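Local structure of core protein VP4 (2JHP) at residues Ala190-Tyr195 with Lys250-Leu255; Arg217-Val222 with Asn234-Asn239; Arg260-Asp265 with Gly298-Ala303; Phe339-Gly344 with His353-Val358. The protein caps viral messenger RNA as a multifunctional enzyme of the bluetongue virus inner core. One frame throughout, in Å; residues are numbered along the deposited sequence.

Interaction 1 of 4, residues Ala190-Tyr195 with Lys250-Leu255; sequences AEEVHY and KHMNFL. With SAH (S-adenosyl-L-homocysteine), chain C.
Glu192 leaves the strand toward residues 250-255, with CG anti to the backbone N (chi1 -177°) and the chain extended beyond CG. Its OE1 comes within 4.0 Å of Met252 CG. Glu192 OE2 accepts a hydrogen bond from a water at 2.9 Å. The same water accepts one from the backbone N of Asn253, so solvent bridges strand and loop here. Glu192 OE1 also takes the bond from His194 NE2 of the same strand, at 2.6 Å. The donor meets OE1 on the anti side of the carboxylate.

Strand 192-196 is a central strand of a seven-stranded mixed sheet with the order 3-2-1-4-5-7-6. This is the Rossmann-like topology of class I methyltransferases. Residues 250-255 follow helix 246-249 and lead into the adjacent strand, 260-264.

His194 CB also leaves toward this loop, and the ring is met in two ways. The methyl carbon CE of Met252 lies over one face, 4.2 Å from the ring centroid, as a CH-pi contact. At the ring edge, His194 CE1 lies 3.7 Å from the carbonyl O of His251. His194 ND1 bonds to the hydroxyl of Tyr223. The two ring nitrogens are therefore tied to different partners, which fixes the rotation of the imidazole.

Tyr195 serves the cofactor pocket. Its OH accepts a weak hydrogen bond of 3.1 Å from the amino N of S-adenosyl-L-homocysteine.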
# COMPACT_ATOMS: atom_id res chain seq x y z
N ALA A 190 -19.23 -6.95 8.10
CA ALA A 190 -20.53 -7.55 8.40
C ALA A 190 -20.93 -8.57 7.33
O ALA A 190 -20.88 -8.27 6.14
CB ALA A 190 -21.59 -6.48 8.52
N GLU A 191 -21.31 -9.78 7.77
CA GLU A 191 -21.85 -10.81 6.88
C GLU A 191 -23.33 -10.62 6.64
O GLU A 191 -23.88 -11.11 5.65
CB GLU A 191 -21.65 -12.20 7.45
CG GLU A 191 -20.21 -12.55 7.77
CD GLU A 191 -20.13 -13.61 8.85
OE1 GLU A 191 -20.20 -14.81 8.52
OE2 GLU A 191 -20.00 -13.22 10.03
N GLU A 192 -23.99 -9.92 7.56
CA GLU A 192 -25.44 -9.79 7.51
C GLU A 192 -25.85 -8.40 7.96
O GLU A 192 -25.46 -7.94 9.03
CB GLU A 192 -26.07 -10.86 8.41
CG GLU A 192 -27.59 -10.92 8.41
CD GLU A 192 -28.11 -11.94 9.42
OE1 GLU A 192 -28.86 -11.56 10.34
OE2 GLU A 192 -27.73 -13.13 9.31
N VAL A 193 -26.62 -7.72 7.11
CA VAL A 193 -27.11 -6.39 7.40
C VAL A 193 -28.63 -6.35 7.44
O VAL A 193 -29.30 -6.76 6.50
CB VAL A 193 -26.63 -5.35 6.35
CG1 VAL A 193 -27.34 -4.00 6.56
CG2 VAL A 193 -25.13 -5.19 6.40
N HIS A 194 -29.15 -5.83 8.54
CA HIS A 194 -30.55 -5.51 8.67
C HIS A 194 -30.74 -4.01 8.44
O HIS A 194 -30.26 -3.18 9.22
CB HIS A 194 -31.06 -5.94 10.05
CG HIS A 194 -31.02 -7.42 10.27
ND1 HIS A 194 -32.15 -8.21 10.24
CD2 HIS A 194 -29.98 -8.26 10.49
CE1 HIS A 194 -31.81 -9.47 10.45
NE2 HIS A 194 -30.50 -9.53 10.60
N TYR A 195 -31.41 -3.68 7.34
CA TYR A 195 -31.53 -2.30 6.87
C TYR A 195 -32.98 -1.85 6.97
O TYR A 195 -33.80 -2.16 6.10
CB TYR A 195 -31.03 -2.20 5.42
CG TYR A 195 -30.83 -0.81 4.83
CD1 TYR A 195 -31.26 0.34 5.49
CD2 TYR A 195 -30.25 -0.65 3.58
CE1 TYR A 195 -31.08 1.61 4.93
CE2 TYR A 195 -30.07 0.60 3.00
CZ TYR A 195 -30.48 1.73 3.69
OH TYR A 195 -30.30 2.98 3.13
N LYS A 250 -36.91 -12.30 14.65
CA LYS A 250 -37.53 -13.43 13.94
C LYS A 250 -36.87 -13.75 12.58
O LYS A 250 -37.04 -14.85 12.06
CB LYS A 250 -39.06 -13.26 13.82
CG LYS A 250 -39.54 -12.12 12.93
CD LYS A 250 -41.07 -12.12 12.79
CE LYS A 250 -41.56 -13.22 11.84
NZ LYS A 250 -43.05 -13.33 11.80
N HIS A 251 -36.12 -12.80 12.04
CA HIS A 251 -35.40 -13.02 10.78
C HIS A 251 -33.90 -13.24 11.01
O HIS A 251 -33.06 -12.89 10.18
CB HIS A 251 -35.65 -11.87 9.79
CG HIS A 251 -37.10 -11.60 9.54
ND1 HIS A 251 -37.95 -12.53 8.98
CD2 HIS A 251 -37.86 -10.50 9.78
CE1 HIS A 251 -39.17 -12.02 8.89
NE2 HIS A 251 -39.14 -10.79 9.37
N MET A 252 -33.58 -13.85 12.15
CA MET A 252 -32.19 -14.16 12.49
C MET A 252 -31.99 -15.63 12.76
O MET A 252 -32.88 -16.30 13.30
CB MET A 252 -31.75 -13.38 13.73
CG MET A 252 -31.33 -11.96 13.45
SD MET A 252 -30.69 -11.23 14.95
CE MET A 252 -30.72 -9.52 14.47
N ASN A 253 -30.82 -16.13 12.39
CA ASN A 253 -30.40 -17.48 12.74
C ASN A 253 -29.32 -17.43 13.81
O ASN A 253 -28.18 -17.03 13.54
CB ASN A 253 -29.93 -18.23 11.48
CG ASN A 253 -29.28 -19.56 11.80
OD1 ASN A 253 -29.59 -20.21 12.80
ND2 ASN A 253 -28.37 -19.99 10.93
N PHE A 254 -29.68 -17.82 15.02
CA PHE A 254 -28.76 -17.77 16.16
C PHE A 254 -27.82 -18.96 16.25
O PHE A 254 -26.71 -18.82 16.77
CB PHE A 254 -29.53 -17.60 17.47
CG PHE A 254 -30.33 -16.34 17.55
CD1 PHE A 254 -31.72 -16.38 17.57
CD2 PHE A 254 -29.69 -15.09 17.60
CE1 PHE A 254 -32.47 -15.19 17.63
CE2 PHE A 254 -30.42 -13.90 17.67
CZ PHE A 254 -31.82 -13.96 17.68
N LEU A 255 -28.25 -20.11 15.74
CA LEU A 255 -27.44 -21.33 15.82
C LEU A 255 -26.17 -21.27 14.96
O LEU A 255 -25.39 -22.22 14.94
CB LEU A 255 -28.29 -22.59 15.53
CG LEU A 255 -29.26 -22.99 16.65
CD1 LEU A 255 -30.46 -23.78 16.12
CD2 LEU A 255 -28.55 -23.77 17.76
N SAH C . -33.00 4.51 2.86
CA SAH C . -33.86 5.21 1.84
CB SAH C . -34.30 6.60 2.31
CG SAH C . -35.16 6.58 3.57
SD SAH C . -36.86 7.06 3.20
C SAH C . -33.14 5.29 0.50
O SAH C . -31.91 5.25 0.43
OXT SAH C . -33.77 5.37 -0.55
C5' SAH C . -37.48 6.60 4.84
C4' SAH C . -38.33 5.35 4.72
O4' SAH C . -38.60 4.81 5.99
C3' SAH C . -39.69 5.61 4.08
O3' SAH C . -39.65 5.08 2.78
C2' SAH C . -40.69 4.87 4.96
O2' SAH C . -41.46 3.97 4.20
C1' SAH C . -39.79 4.07 5.89
N9 SAH C . -40.30 3.83 7.25
C8 SAH C . -41.02 4.67 8.06
N7 SAH C . -41.24 4.03 9.23
C5 SAH C . -40.66 2.81 9.19
C6 SAH C . -40.57 1.77 10.10
N6 SAH C . -41.14 1.87 11.30
N1 SAH C . -39.90 0.61 9.75
C2 SAH C . -39.32 0.49 8.50
N3 SAH C . -39.41 1.54 7.61
C4 SAH C . -40.07 2.68 7.94
O HOH W 1 -28.26 -15.02 11.47

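Interaction 2 of 4, residues Arg217-Val222 with Asn234-Asn239; sequences RVLWHV and NVIVHN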
# COMPACT_ATOMS: atom_id res chain seq x y z
N ARG A 217 -21.06 -10.49 -0.81
CA ARG A 217 -20.65 -11.17 0.42
C ARG A 217 -21.56 -10.88 1.64
O ARG A 217 -21.34 -11.39 2.74
CB ARG A 217 -19.20 -10.83 0.77
CG ARG A 217 -18.15 -11.19 -0.28
CD ARG A 217 -16.72 -11.06 0.28
NE ARG A 217 -16.55 -9.89 1.15
CZ ARG A 217 -16.22 -8.66 0.74
NH1 ARG A 217 -16.00 -8.40 -0.55
NH2 ARG A 217 -16.10 -7.68 1.64
N VAL A 218 -22.60 -10.06 1.43
CA VAL A 218 -23.45 -9.66 2.54
C VAL A 218 -24.87 -10.18 2.37
O VAL A 218 -25.41 -10.19 1.26
CB VAL A 218 -23.43 -8.13 2.71
CG1 VAL A 218 -24.64 -7.62 3.50
CG2 VAL A 218 -22.12 -7.71 3.38
N LEU A 219 -25.47 -10.65 3.46
CA LEU A 219 -26.89 -10.98 3.46
C LEU A 219 -27.72 -9.78 3.93
O LEU A 219 -27.57 -9.31 5.06
CB LEU A 219 -27.18 -12.24 4.28
CG LEU A 219 -28.66 -12.67 4.31
CD1 LEU A 219 -29.20 -12.89 2.89
CD2 LEU A 219 -28.88 -13.91 5.18
N TRP A 220 -28.58 -9.29 3.05
CA TRP A 220 -29.31 -8.05 3.25
C TRP A 220 -30.77 -8.29 3.64
O TRP A 220 -31.58 -8.67 2.80
CB TRP A 220 -29.29 -7.24 1.96
CG TRP A 220 -27.93 -6.84 1.51
CD1 TRP A 220 -27.12 -7.51 0.64
CD2 TRP A 220 -27.23 -5.67 1.92
NE1 TRP A 220 -25.94 -6.81 0.48
CE2 TRP A 220 -25.98 -5.68 1.25
CE3 TRP A 220 -27.52 -4.61 2.79
CZ2 TRP A 220 -25.03 -4.68 1.43
CZ3 TRP A 220 -26.57 -3.60 2.96
CH2 TRP A 220 -25.34 -3.65 2.27
N HIS A 221 -31.10 -8.05 4.90
CA HIS A 221 -32.50 -8.05 5.33
C HIS A 221 -32.98 -6.61 5.28
O HIS A 221 -32.53 -5.77 6.06
CB HIS A 221 -32.64 -8.60 6.74
CG HIS A 221 -32.62 -10.10 6.81
ND1 HIS A 221 -33.68 -10.88 6.40
CD2 HIS A 221 -31.67 -10.96 7.27
CE1 HIS A 221 -33.38 -12.15 6.59
NE2 HIS A 221 -32.17 -12.23 7.11
N VAL A 222 -33.88 -6.31 4.36
CA VAL A 222 -34.30 -4.93 4.13
C VAL A 222 -35.77 -4.72 4.51
O VAL A 222 -36.64 -5.48 4.07
CB VAL A 222 -34.01 -4.44 2.68
CG1 VAL A 222 -32.51 -4.53 2.37
CG2 VAL A 222 -34.80 -5.23 1.66
N ASN A 234 -29.51 -12.68 -2.24
CA ASN A 234 -29.04 -12.25 -0.92
C ASN A 234 -29.76 -11.00 -0.38
O ASN A 234 -29.35 -10.44 0.65
CB ASN A 234 -27.51 -12.06 -0.91
CG ASN A 234 -27.06 -10.94 -1.85
OD1 ASN A 234 -27.66 -10.70 -2.89
ND2 ASN A 234 -25.98 -10.27 -1.48
N VAL A 235 -30.83 -10.58 -1.06
CA VAL A 235 -31.70 -9.52 -0.54
C VAL A 235 -33.06 -10.08 -0.15
O VAL A 235 -33.88 -10.43 -1.01
CB VAL A 235 -31.87 -8.30 -1.49
CG1 VAL A 235 -32.69 -7.22 -0.81
CG2 VAL A 235 -30.50 -7.74 -1.89
N ILE A 236 -33.27 -10.17 1.15
CA ILE A 236 -34.52 -10.64 1.72
C ILE A 236 -35.35 -9.41 2.12
O ILE A 236 -34.95 -8.62 2.98
CB ILE A 236 -34.25 -11.62 2.89
CG1 ILE A 236 -33.61 -12.90 2.34
CG2 ILE A 236 -35.53 -11.95 3.64
CD1 ILE A 236 -32.90 -13.73 3.38
N VAL A 237 -36.51 -9.28 1.48
CA VAL A 237 -37.29 -8.05 1.53
C VAL A 237 -38.47 -8.17 2.49
O VAL A 237 -39.27 -9.11 2.41
CB VAL A 237 -37.75 -7.63 0.11
CG1 VAL A 237 -38.69 -6.43 0.13
CG2 VAL A 237 -36.53 -7.34 -0.76
N HIS A 238 -38.56 -7.20 3.40
CA HIS A 238 -39.64 -7.16 4.38
C HIS A 238 -40.44 -5.87 4.21
O HIS A 238 -39.88 -4.77 4.27
CB HIS A 238 -39.09 -7.26 5.80
CG HIS A 238 -38.16 -8.42 6.00
ND1 HIS A 238 -38.61 -9.72 6.13
CD2 HIS A 238 -36.81 -8.47 6.10
CE1 HIS A 238 -37.57 -10.52 6.29
NE2 HIS A 238 -36.47 -9.79 6.27
N ASN A 239 -41.75 -6.01 4.00
CA ASN A 239 -42.65 -4.87 3.90
C ASN A 239 -43.31 -4.58 5.24
O ASN A 239 -44.47 -4.19 5.32
CB ASN A 239 -43.69 -5.09 2.80
CG ASN A 239 -43.05 -5.40 1.46
OD1 ASN A 239 -43.47 -6.32 0.75
ND2 ASN A 239 -42.02 -4.63 1.11
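His221 places CG anti to its carbonyl carbon (chi1 -80°), and His238 does the same. Their imidazoles meet rim to rim with planes 20° apart. ND1 of His221 and NE2 of His238 share a hydrogen bond of 3.0 Å, and either may donate. Asn234 instead sets CG between its backbone N and carbonyl carbon (chi1 64°). From there ND2 donates to Val218 O at 2.8 Å.

The backbones pair as parallel strands. Trp220 N donates to Asn234 O and Val222 N to Ile236 O. In return Trp220 O accepts from Ile236 N, and Val222 O from His238 N. Strand 235-238 thereby forms one edge of the Rossmann-like methyltransferase sheet.

One face of the pair carries Trp220, Val222, Val235 and Val237. Val222 CG2 touches Val237 CG2 at 3.6 Å and Val235 CG1 at 3.8 Å. Leu204 of helix 202-210 packs against this face.

On the other face His221 and Ile236 lie side by side, with His221 ND1 3.5 Å from Ile236 CG2. Ile236 CD1 also reaches Leu219 CD1, at 3.8 Å. The side chain of His238 lies about 8 Å from the bound S-adenosyl-L-homocysteine, nearest atom to nearest atom, and its ring stacks with that of His251.

Interaction 3 of 4, residues Arg260-Asp265 with Gly298-Ala303; sequences RLFIWD and GAFSSA. With SAH (S-adenosyl-L-homocysteine), chain C.
Arg260 reaches across with its guanidinium. Its NH1 donates to Ala299 O at 2.8 Å. The donor sits on a lone pair in the carbonyl plane, and the oxygen near the guanidinium plane.

In the backbone, Ser301 N donates to Arg260 O at 2.9 Å, and Phe262 N to Ser302 O at 3.0 Å. They join strand 260-264 to the start of its parallel neighbour 302-308 and the residue before it. Helix 280-295 lies between them in the chain, as in a Rossmann-like beta-alpha-beta crossover.

Phe300 sets CG anti to its carbonyl carbon (chi1 -78°), near Phe262 CB. The aromatic contact is T-shaped: the edge of Phe262 points at the face of Phe300, planes at 80° and centroids 5.4 Å apart. Phe262 CB also sits over that face, 3.8 Å from its centroid, and touches Ala303 CB at 4.0 Å. Helix 280-295 packs against Phe262 and Ala303.

Just beyond the C-terminal end of the strand, Asp265 OD2 accepts a 2.9 Å hydrogen bond from the amino N of S-adenosyl-L-homocysteine. Asp265 OD1 salt-bridges Arg337.

Ala299 O and Asn253 O both take bonds from the buried guanidinium. The nearby Glu192 carboxylate, a long, weak ion pair, probably also helps stabilise its charge.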
# COMPACT_ATOMS: atom_id res chain seq x y z
N ARG A 260 -23.22 -9.16 12.52
CA ARG A 260 -24.39 -8.45 12.01
C ARG A 260 -24.22 -6.95 12.22
O ARG A 260 -23.68 -6.52 13.24
CB ARG A 260 -25.66 -8.93 12.71
CG ARG A 260 -25.98 -10.39 12.53
CD ARG A 260 -27.24 -10.77 13.32
NE ARG A 260 -27.35 -12.21 13.54
CZ ARG A 260 -27.06 -12.82 14.69
NH1 ARG A 260 -26.62 -12.12 15.73
NH2 ARG A 260 -27.20 -14.14 14.78
N LEU A 261 -24.67 -6.17 11.24
CA LEU A 261 -24.73 -4.71 11.35
C LEU A 261 -26.16 -4.21 11.20
O LEU A 261 -26.90 -4.65 10.32
CB LEU A 261 -23.83 -4.05 10.30
CG LEU A 261 -24.09 -2.63 9.79
CD1 LEU A 261 -23.80 -1.58 10.85
CD2 LEU A 261 -23.19 -2.43 8.58
N PHE A 262 -26.53 -3.27 12.08
CA PHE A 262 -27.86 -2.70 12.14
C PHE A 262 -27.85 -1.30 11.53
O PHE A 262 -27.13 -0.42 12.00
CB PHE A 262 -28.30 -2.66 13.61
CG PHE A 262 -29.70 -2.15 13.84
CD1 PHE A 262 -30.79 -3.03 13.81
CD2 PHE A 262 -29.93 -0.81 14.13
CE1 PHE A 262 -32.08 -2.56 14.04
CE2 PHE A 262 -31.23 -0.34 14.36
CZ PHE A 262 -32.30 -1.22 14.32
N ILE A 263 -28.63 -1.12 10.46
CA ILE A 263 -28.72 0.17 9.75
C ILE A 263 -30.16 0.73 9.83
O ILE A 263 -31.10 0.08 9.38
CB ILE A 263 -28.28 0.04 8.27
CG1 ILE A 263 -26.84 -0.47 8.18
CG2 ILE A 263 -28.42 1.39 7.56
CD1 ILE A 263 -26.28 -0.51 6.76
N TRP A 264 -30.29 1.93 10.41
CA TRP A 264 -31.60 2.58 10.65
C TRP A 264 -31.68 3.93 9.95
O TRP A 264 -30.92 4.86 10.27
CB TRP A 264 -31.83 2.76 12.16
CG TRP A 264 -33.14 3.43 12.57
CD1 TRP A 264 -33.40 4.78 12.61
CD2 TRP A 264 -34.33 2.78 13.05
NE1 TRP A 264 -34.68 5.01 13.08
CE2 TRP A 264 -35.27 3.80 13.36
CE3 TRP A 264 -34.69 1.45 13.25
CZ2 TRP A 264 -36.55 3.51 13.83
CZ3 TRP A 264 -35.96 1.16 13.73
CH2 TRP A 264 -36.87 2.18 14.01
N ASP A 265 -32.60 4.02 8.98
CA ASP A 265 -32.82 5.23 8.18
C ASP A 265 -34.30 5.61 8.14
O ASP A 265 -34.78 6.20 7.16
CB ASP A 265 -32.25 5.05 6.76
CG ASP A 265 -32.01 6.39 6.05
OD1 ASP A 265 -31.66 7.38 6.73
OD2 ASP A 265 -32.17 6.45 4.82
N GLY A 298 -25.21 -7.48 21.53
CA GLY A 298 -25.03 -8.90 21.78
C GLY A 298 -25.26 -9.69 20.51
O GLY A 298 -24.58 -10.68 20.26
N ALA A 299 -26.23 -9.23 19.70
CA ALA A 299 -26.50 -9.81 18.38
C ALA A 299 -25.85 -9.00 17.25
O ALA A 299 -25.66 -9.51 16.14
CB ALA A 299 -28.00 -9.92 18.16
N PHE A 300 -25.51 -7.75 17.54
CA PHE A 300 -24.95 -6.85 16.53
C PHE A 300 -23.60 -6.31 16.91
O PHE A 300 -23.41 -5.80 18.01
CB PHE A 300 -25.89 -5.67 16.29
CG PHE A 300 -27.07 -5.99 15.43
CD1 PHE A 300 -28.27 -6.36 15.99
CD2 PHE A 300 -26.96 -5.91 14.04
CE1 PHE A 300 -29.35 -6.65 15.19
CE2 PHE A 300 -28.03 -6.20 13.21
CZ PHE A 300 -29.23 -6.57 13.79
N SER A 301 -22.65 -6.39 15.98
CA SER A 301 -21.33 -5.77 16.17
C SER A 301 -21.38 -4.22 16.21
O SER A 301 -20.58 -3.58 16.90
CB SER A 301 -20.41 -6.17 15.03
OG SER A 301 -20.82 -5.50 13.85
N SER A 302 -22.31 -3.65 15.44
CA SER A 302 -22.34 -2.21 15.23
C SER A 302 -23.67 -1.74 14.68
O SER A 302 -24.41 -2.52 14.09
CB SER A 302 -21.21 -1.78 14.29
OG SER A 302 -21.07 -2.69 13.20
N ALA A 303 -23.96 -0.46 14.87
CA ALA A 303 -25.18 0.13 14.34
C ALA A 303 -24.88 1.50 13.77
O ALA A 303 -24.03 2.23 14.28
CB ALA A 303 -26.24 0.22 15.42
N SAH C . -33.00 4.51 2.86
CA SAH C . -33.86 5.21 1.84
CB SAH C . -34.30 6.60 2.31
CG SAH C . -35.16 6.58 3.57
SD SAH C . -36.86 7.06 3.20
C SAH C . -33.14 5.29 0.50
O SAH C . -31.91 5.25 0.43
OXT SAH C . -33.77 5.37 -0.55
C5' SAH C . -37.48 6.60 4.84
C4' SAH C . -38.33 5.35 4.72
O4' SAH C . -38.60 4.81 5.99
C3' SAH C . -39.69 5.61 4.08
O3' SAH C . -39.65 5.08 2.78
C2' SAH C . -40.69 4.87 4.96
O2' SAH C . -41.46 3.97 4.20
C1' SAH C . -39.79 4.07 5.89
N9 SAH C . -40.30 3.83 7.25
C8 SAH C . -41.02 4.67 8.06
N7 SAH C . -41.24 4.03 9.23
C5 SAH C . -40.66 2.81 9.19
C6 SAH C . -40.57 1.77 10.10
N6 SAH C . -41.14 1.87 11.30
N1 SAH C . -39.90 0.61 9.75
C2 SAH C . -39.32 0.49 8.50
N3 SAH C . -39.41 1.54 7.61
C4 SAH C . -40.07 2.68 7.94
O HOH W 2 -22.66 -9.42 15.45

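Interaction 4 of 4, residues Phe339-Gly344 with His353-Val358; sequences FMRLRG and HPDASV
Arg341 lies across residues 353-356 where the chain, having left strand 335-341, folds back over its end. That strand runs antiparallel to its two neighbours, 302-308 and 322-324, and lies next to the edge strand 322-324 of the Rossmann-like methyltransferase sheet. The touching parts of the two segments run at 96° to each other, so they do not pair as strands here.

Arg341 CB is directed toward the returning chain, and the side chain beyond it bends at chi2 (-125°) and chi3. The chi2 bend sets CD beside His353, 3.9 Å from its CB. The guanidinium then spreads its three nitrogens over three partners. NH1 donates to His353 O at 2.6 Å, nearly in line with that carbonyl. NH2 forms a salt bridge of 3.0 Å with Asp355 OD2. NE bonds at 3.3 Å to Leu342 O, of the next residue along the chain, from above the carbonyl plane. These bonds fix the rotation of the group.

Asp355 meets it obliquely, with carboxylate and guanidinium planes 59° apart. Asp355 CA lies over one guanidinium face, 3.5 Å above the plane. Asp355 is exposed, so the salt bridge lies at the surface. His353, in contrast, is buried, and its ND1 bonds to the hydroxyl of Tyr322.

Ala356 points its methyl group at the strand. Its N donates to Arg341 O at 3.0 Å. Its CB touches Leu342 CD2 at 4.2 Å and Met340 CB at 3.9 Å.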
# COMPACT_ATOMS: atom_id res chain seq x y z
N PHE A 339 -23.02 6.44 14.89
CA PHE A 339 -22.35 5.16 14.95
C PHE A 339 -22.37 4.62 16.37
O PHE A 339 -22.05 5.33 17.33
CB PHE A 339 -20.92 5.23 14.40
CG PHE A 339 -20.14 3.96 14.61
CD1 PHE A 339 -20.44 2.82 13.87
CD2 PHE A 339 -19.13 3.90 15.56
CE1 PHE A 339 -19.73 1.64 14.07
CE2 PHE A 339 -18.43 2.72 15.77
CZ PHE A 339 -18.72 1.60 15.02
N MET A 340 -22.76 3.35 16.49
CA MET A 340 -22.86 2.69 17.78
C MET A 340 -22.00 1.44 17.74
O MET A 340 -22.27 0.53 16.94
CB MET A 340 -24.32 2.31 18.08
CG MET A 340 -25.33 3.48 18.13
SD MET A 340 -27.07 2.97 18.33
CE MET A 340 -27.00 2.16 19.92
N ARG A 341 -20.97 1.39 18.58
CA ARG A 341 -20.16 0.19 18.73
C ARG A 341 -20.77 -0.65 19.83
O ARG A 341 -20.96 -0.19 20.96
CB ARG A 341 -18.71 0.52 19.05
CG ARG A 341 -17.75 -0.65 18.74
CD ARG A 341 -16.93 -1.01 19.95
NE ARG A 341 -17.71 -1.79 20.90
CZ ARG A 341 -17.52 -1.80 22.21
NH1 ARG A 341 -16.57 -1.05 22.76
NH2 ARG A 341 -18.29 -2.55 22.97
N LEU A 342 -21.11 -1.89 19.49
CA LEU A 342 -21.83 -2.75 20.41
C LEU A 342 -21.01 -4.00 20.74
O LEU A 342 -19.89 -4.15 20.29
CB LEU A 342 -23.18 -3.15 19.79
CG LEU A 342 -24.14 -2.04 19.36
CD1 LEU A 342 -25.28 -2.62 18.52
CD2 LEU A 342 -24.70 -1.30 20.56
N ARG A 343 -21.57 -4.86 21.58
CA ARG A 343 -21.01 -6.19 21.72
C ARG A 343 -21.85 -7.04 20.78
O ARG A 343 -22.97 -6.66 20.43
CB ARG A 343 -21.05 -6.69 23.17
CG ARG A 343 -22.40 -6.62 23.83
CD ARG A 343 -22.55 -5.39 24.72
NE ARG A 343 -23.96 -5.04 24.89
CZ ARG A 343 -24.88 -5.84 25.43
NH1 ARG A 343 -24.56 -7.05 25.86
NH2 ARG A 343 -26.14 -5.42 25.52
N GLY A 344 -21.31 -8.18 20.38
CA GLY A 344 -21.87 -8.95 19.28
C GLY A 344 -20.68 -9.41 18.46
O GLY A 344 -19.70 -8.67 18.34
N HIS A 353 -13.09 1.58 20.35
CA HIS A 353 -14.23 2.49 20.26
C HIS A 353 -15.11 2.24 21.47
O HIS A 353 -15.55 1.11 21.69
CB HIS A 353 -15.01 2.27 18.97
CG HIS A 353 -14.16 2.36 17.74
ND1 HIS A 353 -13.81 3.56 17.16
CD2 HIS A 353 -13.58 1.39 16.99
CE1 HIS A 353 -13.05 3.33 16.11
NE2 HIS A 353 -12.89 2.02 15.98
N PRO A 354 -15.36 3.28 22.28
CA PRO A 354 -16.16 3.08 23.50
C PRO A 354 -17.56 2.54 23.21
O PRO A 354 -18.22 2.99 22.27
CB PRO A 354 -16.22 4.47 24.14
CG PRO A 354 -15.80 5.42 23.10
CD PRO A 354 -14.91 4.68 22.14
N ASP A 355 -17.98 1.56 24.02
CA ASP A 355 -19.34 1.00 24.01
C ASP A 355 -20.37 2.12 23.87
O ASP A 355 -20.19 3.20 24.43
CB ASP A 355 -19.58 0.26 25.34
CG ASP A 355 -20.06 -1.17 25.14
OD1 ASP A 355 -21.08 -1.39 24.44
OD2 ASP A 355 -19.40 -2.08 25.69
N ALA A 356 -21.44 1.87 23.13
CA ALA A 356 -22.44 2.91 22.93
C ALA A 356 -23.11 3.20 24.25
O ALA A 356 -23.56 2.27 24.94
CB ALA A 356 -23.46 2.53 21.88
N SER A 357 -23.15 4.48 24.60
CA SER A 357 -23.74 4.93 25.86
C SER A 357 -24.58 6.20 25.71
O SER A 357 -24.66 6.78 24.63
CB SER A 357 -22.64 5.16 26.90
OG SER A 357 -21.65 6.03 26.38
N VAL A 358 -25.20 6.62 26.80
CA VAL A 358 -26.02 7.83 26.79
C VAL A 358 -25.11 9.05 26.73
O VAL A 358 -24.18 9.17 27.52
CB VAL A 358 -27.01 7.86 27.98
CG1 VAL A 358 -26.29 7.63 29.31
CG2 VAL A 358 -27.79 9.17 27.99

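Overall arrangement
From the N terminus, strand 192-196 comes first, and interaction 1 closes a long loop from it to residues 250-255. Interaction 2 lies wholly within that loop, where it adds the edge strand 235-238 to strand 219-223. Interaction 3 follows in series and closes the crossover from strand 260-264 to strand 302-308. Interaction 4 comes last, a short return after strand 335-341. No two loops cross. All four contacts reach one sheet: interactions 1 and 2 share backbone bonds between neighbouring strands, as do 1 and 3, and 3 and 4. Interactions 2 and 4 lie apart, their centres about 24 Å from each other. Interactions 1 and 3 both touch the same S-adenosyl-L-homocysteine.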